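Local coordinates for putative alpha-L-fucosidase (Bacteroides thetaiotaomicron, PDB 4H41), which is probably a glycoside hydrolase with a TIM-barrel fold, thought to act as an alpha-L-fucosidase on host glycans, at residues B[62-72]-B[307-318]. Sequence-based numbering, arbitrary orientation.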
# COMPACT_ATOMS: atom_id res chain seq x y z
N HIS B 62 6.01 5.31 23.56
CA HIS B 62 4.59 5.23 23.13
C HIS B 62 3.98 3.93 23.66
O HIS B 62 2.83 3.91 24.08
CB HIS B 62 4.41 5.31 21.57
CG HIS B 62 4.81 6.62 20.94
ND1 HIS B 62 4.36 7.84 21.44
CD2 HIS B 62 5.52 6.85 19.81
CE1 HIS B 62 4.87 8.77 20.64
NE2 HIS B 62 5.59 8.22 19.65
N MSE B 63 4.79 2.85 23.71
CA MSE B 63 4.33 1.56 24.25
C MSE B 63 4.09 1.65 25.73
O MSE B 63 3.06 1.21 26.23
CB MSE B 63 5.38 0.47 23.99
CG MSE B 63 5.55 0.09 22.54
SE MSE B 63 7.12 -1.09 22.46
CE MSE B 63 7.47 -0.98 20.56
N LYS B 64 5.03 2.27 26.45
CA LYS B 64 4.93 2.38 27.91
C LYS B 64 3.69 3.15 28.33
O LYS B 64 3.03 2.78 29.31
CB LYS B 64 6.18 3.06 28.47
CG LYS B 64 6.30 3.05 30.00
CD LYS B 64 6.61 1.68 30.51
CE LYS B 64 6.83 1.61 31.99
NZ LYS B 64 7.10 0.21 32.35
N ARG B 65 3.35 4.20 27.58
CA ARG B 65 2.17 5.01 27.88
C ARG B 65 0.90 4.17 27.94
O ARG B 65 0.02 4.48 28.73
CB ARG B 65 2.03 6.09 26.84
CG ARG B 65 0.89 7.04 27.10
CD ARG B 65 0.86 8.10 26.05
NE ARG B 65 -0.22 9.05 26.32
CZ ARG B 65 -0.55 10.06 25.53
NH1 ARG B 65 0.11 10.26 24.38
NH2 ARG B 65 -1.52 10.88 25.87
N ILE B 66 0.75 3.14 27.09
CA ILE B 66 -0.46 2.33 27.10
C ILE B 66 -0.34 1.05 27.93
O ILE B 66 -1.29 0.26 27.94
CB ILE B 66 -0.99 2.02 25.67
CG1 ILE B 66 0.00 1.19 24.84
CG2 ILE B 66 -1.36 3.29 24.97
CD1 ILE B 66 -0.66 0.52 23.62
N GLY B 67 0.74 0.87 28.67
CA GLY B 67 0.88 -0.27 29.56
C GLY B 67 1.47 -1.52 28.95
O GLY B 67 1.33 -2.60 29.52
N ILE B 68 2.21 -1.40 27.85
CA ILE B 68 2.91 -2.56 27.31
C ILE B 68 4.04 -2.86 28.31
O ILE B 68 4.76 -1.95 28.74
CB ILE B 68 3.36 -2.34 25.86
CG1 ILE B 68 2.13 -2.53 24.91
CG2 ILE B 68 4.51 -3.30 25.48
CD1 ILE B 68 2.30 -2.05 23.54
N ASP B 69 4.17 -4.12 28.71
CA ASP B 69 5.21 -4.53 29.65
C ASP B 69 6.12 -5.62 29.07
O ASP B 69 7.03 -6.08 29.78
CB ASP B 69 4.57 -5.01 30.97
CG ASP B 69 3.63 -6.21 30.91
OD1 ASP B 69 3.86 -7.12 30.08
OD2 ASP B 69 2.69 -6.27 31.72
N THR B 70 5.82 -6.10 27.87
CA THR B 70 6.53 -7.21 27.23
C THR B 70 6.77 -6.91 25.77
O THR B 70 5.85 -6.50 25.09
CB THR B 70 5.69 -8.49 27.38
OG1 THR B 70 5.52 -8.80 28.76
CG2 THR B 70 6.33 -9.69 26.70
N VAL B 71 7.99 -7.11 25.30
CA VAL B 71 8.33 -6.94 23.87
C VAL B 71 8.98 -8.22 23.38
O VAL B 71 9.80 -8.83 24.10
CB VAL B 71 9.18 -5.70 23.60
CG1 VAL B 71 8.40 -4.43 23.90
CG2 VAL B 71 10.49 -5.72 24.41
N ILE B 72 8.56 -8.68 22.21
CA ILE B 72 8.98 -9.96 21.67
C ILE B 72 9.62 -9.77 20.31
O ILE B 72 8.88 -9.48 19.34
CB ILE B 72 7.80 -10.93 21.56
CG1 ILE B 72 7.03 -11.10 22.90
CG2 ILE B 72 8.31 -12.27 21.01
CD1 ILE B 72 5.62 -10.57 22.86
N LYS B 307 -3.63 -12.90 28.84
CA LYS B 307 -2.88 -11.78 28.30
C LYS B 307 -3.17 -11.56 26.85
O LYS B 307 -3.46 -12.50 26.10
CB LYS B 307 -1.35 -12.04 28.45
CG LYS B 307 -0.43 -10.82 28.24
CD LYS B 307 1.06 -11.22 28.34
CE LYS B 307 2.05 -10.07 28.36
NZ LYS B 307 1.86 -9.17 29.52
N ALA B 308 -3.11 -10.29 26.42
CA ALA B 308 -3.22 -9.96 24.99
C ALA B 308 -1.90 -9.34 24.56
O ALA B 308 -1.38 -8.43 25.20
CB ALA B 308 -4.37 -9.02 24.70
N ILE B 309 -1.37 -9.84 23.47
CA ILE B 309 -0.19 -9.28 22.82
C ILE B 309 -0.66 -8.89 21.42
O ILE B 309 -1.74 -9.29 21.01
CB ILE B 309 1.02 -10.23 22.83
CG1 ILE B 309 0.80 -11.46 21.90
CG2 ILE B 309 1.34 -10.65 24.28
CD1 ILE B 309 2.03 -12.38 21.79
N THR B 310 0.16 -8.15 20.66
CA THR B 310 -0.22 -7.82 19.30
C THR B 310 0.94 -7.90 18.34
O THR B 310 2.07 -7.55 18.69
CB THR B 310 -0.83 -6.36 19.25
OG1 THR B 310 -1.33 -6.07 17.94
CG2 THR B 310 0.19 -5.27 19.61
N PHE B 311 0.64 -8.34 17.14
CA PHE B 311 1.44 -8.12 15.94
C PHE B 311 0.70 -6.97 15.25
O PHE B 311 -0.38 -7.19 14.72
CB PHE B 311 1.57 -9.36 15.05
CG PHE B 311 2.57 -9.13 13.94
CD1 PHE B 311 2.21 -8.45 12.80
CD2 PHE B 311 3.91 -9.46 14.12
CE1 PHE B 311 3.15 -8.12 11.84
CE2 PHE B 311 4.85 -9.15 13.15
CZ PHE B 311 4.46 -8.49 12.01
N GLU B 312 1.22 -5.74 15.24
CA GLU B 312 2.50 -5.28 15.79
C GLU B 312 2.38 -3.82 16.10
O GLU B 312 1.91 -3.06 15.24
CB GLU B 312 3.63 -5.53 14.77
CG GLU B 312 5.02 -5.30 15.34
CD GLU B 312 5.92 -4.28 14.66
OE1 GLU B 312 5.39 -3.44 13.90
OE2 GLU B 312 7.15 -4.30 14.90
N PHE B 313 2.78 -3.41 17.27
CA PHE B 313 2.60 -2.02 17.68
C PHE B 313 3.28 -1.02 16.75
O PHE B 313 2.62 -0.05 16.33
CB PHE B 313 3.09 -1.81 19.09
CG PHE B 313 2.95 -0.40 19.60
CD1 PHE B 313 3.97 0.53 19.43
CD2 PHE B 313 1.82 -0.01 20.30
CE1 PHE B 313 3.82 1.84 19.87
CE2 PHE B 313 1.66 1.31 20.72
CZ PHE B 313 2.68 2.22 20.52
N SER B 314 4.58 -1.19 16.50
CA SER B 314 5.36 -0.16 15.77
C SER B 314 4.77 0.23 14.41
O SER B 314 4.88 1.39 14.03
CB SER B 314 6.81 -0.56 15.62
OG SER B 314 7.34 -0.72 16.93
N HIS B 315 4.28 -0.72 13.63
CA HIS B 315 3.68 -0.41 12.34
C HIS B 315 2.21 -0.07 12.44
O HIS B 315 1.71 0.76 11.65
CB HIS B 315 3.81 -1.60 11.38
CG HIS B 315 5.19 -1.79 10.81
ND1 HIS B 315 6.17 -2.43 11.52
CD2 HIS B 315 5.68 -1.43 9.61
CE1 HIS B 315 7.24 -2.44 10.73
NE2 HIS B 315 6.97 -1.89 9.56
N PHE B 316 1.48 -0.80 13.28
CA PHE B 316 0.03 -0.75 13.22
C PHE B 316 -0.68 0.01 14.33
O PHE B 316 -1.86 0.30 14.14
CB PHE B 316 -0.53 -2.16 13.07
CG PHE B 316 0.06 -2.82 11.84
CD1 PHE B 316 -0.24 -2.36 10.57
CD2 PHE B 316 0.96 -3.88 11.96
CE1 PHE B 316 0.31 -2.95 9.43
CE2 PHE B 316 1.50 -4.48 10.81
CZ PHE B 316 1.20 -3.98 9.56
N MSE B 317 -0.02 0.38 15.43
CA MSE B 317 -0.64 1.17 16.49
C MSE B 317 0.18 2.35 16.92
O MSE B 317 -0.26 3.09 17.78
CB MSE B 317 -0.93 0.30 17.72
CG MSE B 317 -1.74 -0.88 17.43
SE MSE B 317 -2.15 -1.89 19.10
CE MSE B 317 -3.13 -0.48 20.04
N SER B 318 1.35 2.57 16.36
CA SER B 318 2.18 3.64 16.89
C SER B 318 1.90 5.00 16.31
O SER B 318 1.85 5.14 15.10
CB SER B 318 3.65 3.33 16.61
OG SER B 318 4.47 4.42 17.00
O HOH W 1 2.64 -9.24 32.47
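Phe313 and Met63 meet in an eight-stranded TIM barrel, where helix 53-65 packs against the short helix 313-316 that follows the last strand. The apolar contacts centre on the Phe313 ring. With CG anti to the backbone N (chi1 -180°), the ring lies among the side chains of His62, Met63, Ile66 and Ile68. Met63 covers one face in a CH-pi contact, its CG 3.8 Å from the centroid of the Phe313 ring; its selenium, as selenomethionine, makes a more distant, oblique Met-aromatic contact. The opposite face carries the backbone of Met317 and Ser318. His62 CB meets the ring edge, 3.7 Å from Phe313 CZ, while Ile66 and Ile68 bring their CD1 methyls in obliquely. A broad aromatic ring suits this place because it offers faces and rim to several aliphatic groups at once. Between the two isoleucines, Gly67 adopts a positive phi as the C-prime residue of a Schellman motif, turning the chain from helix 53-65 toward strand 70-73; a CB here would jam against Ile66 O, which calls for glycine.

Farther inward, strands 70-73 and 307-310 flank strand 34-39 in the barrel, and their isoleucines touch lightly, Ile72 CD1 to Ile309 CD1 at 4.2 Å.

The polar contact is made by Asp69, just before strand 70-73, and Lys307. The long Lys307 side chain reaches across strand 34-39 to form a salt bridge with Asp69, and also hydrogen bonds to Thr35 of that strand. A water bridges Lys307 NZ and Asp69 OD2. Asp69 OD1 has two donors: Thr70 OG1 at 2.7 Å, nearly along the C-O axis, and Lys307 NZ at 2.9 Å on the syn lone pair.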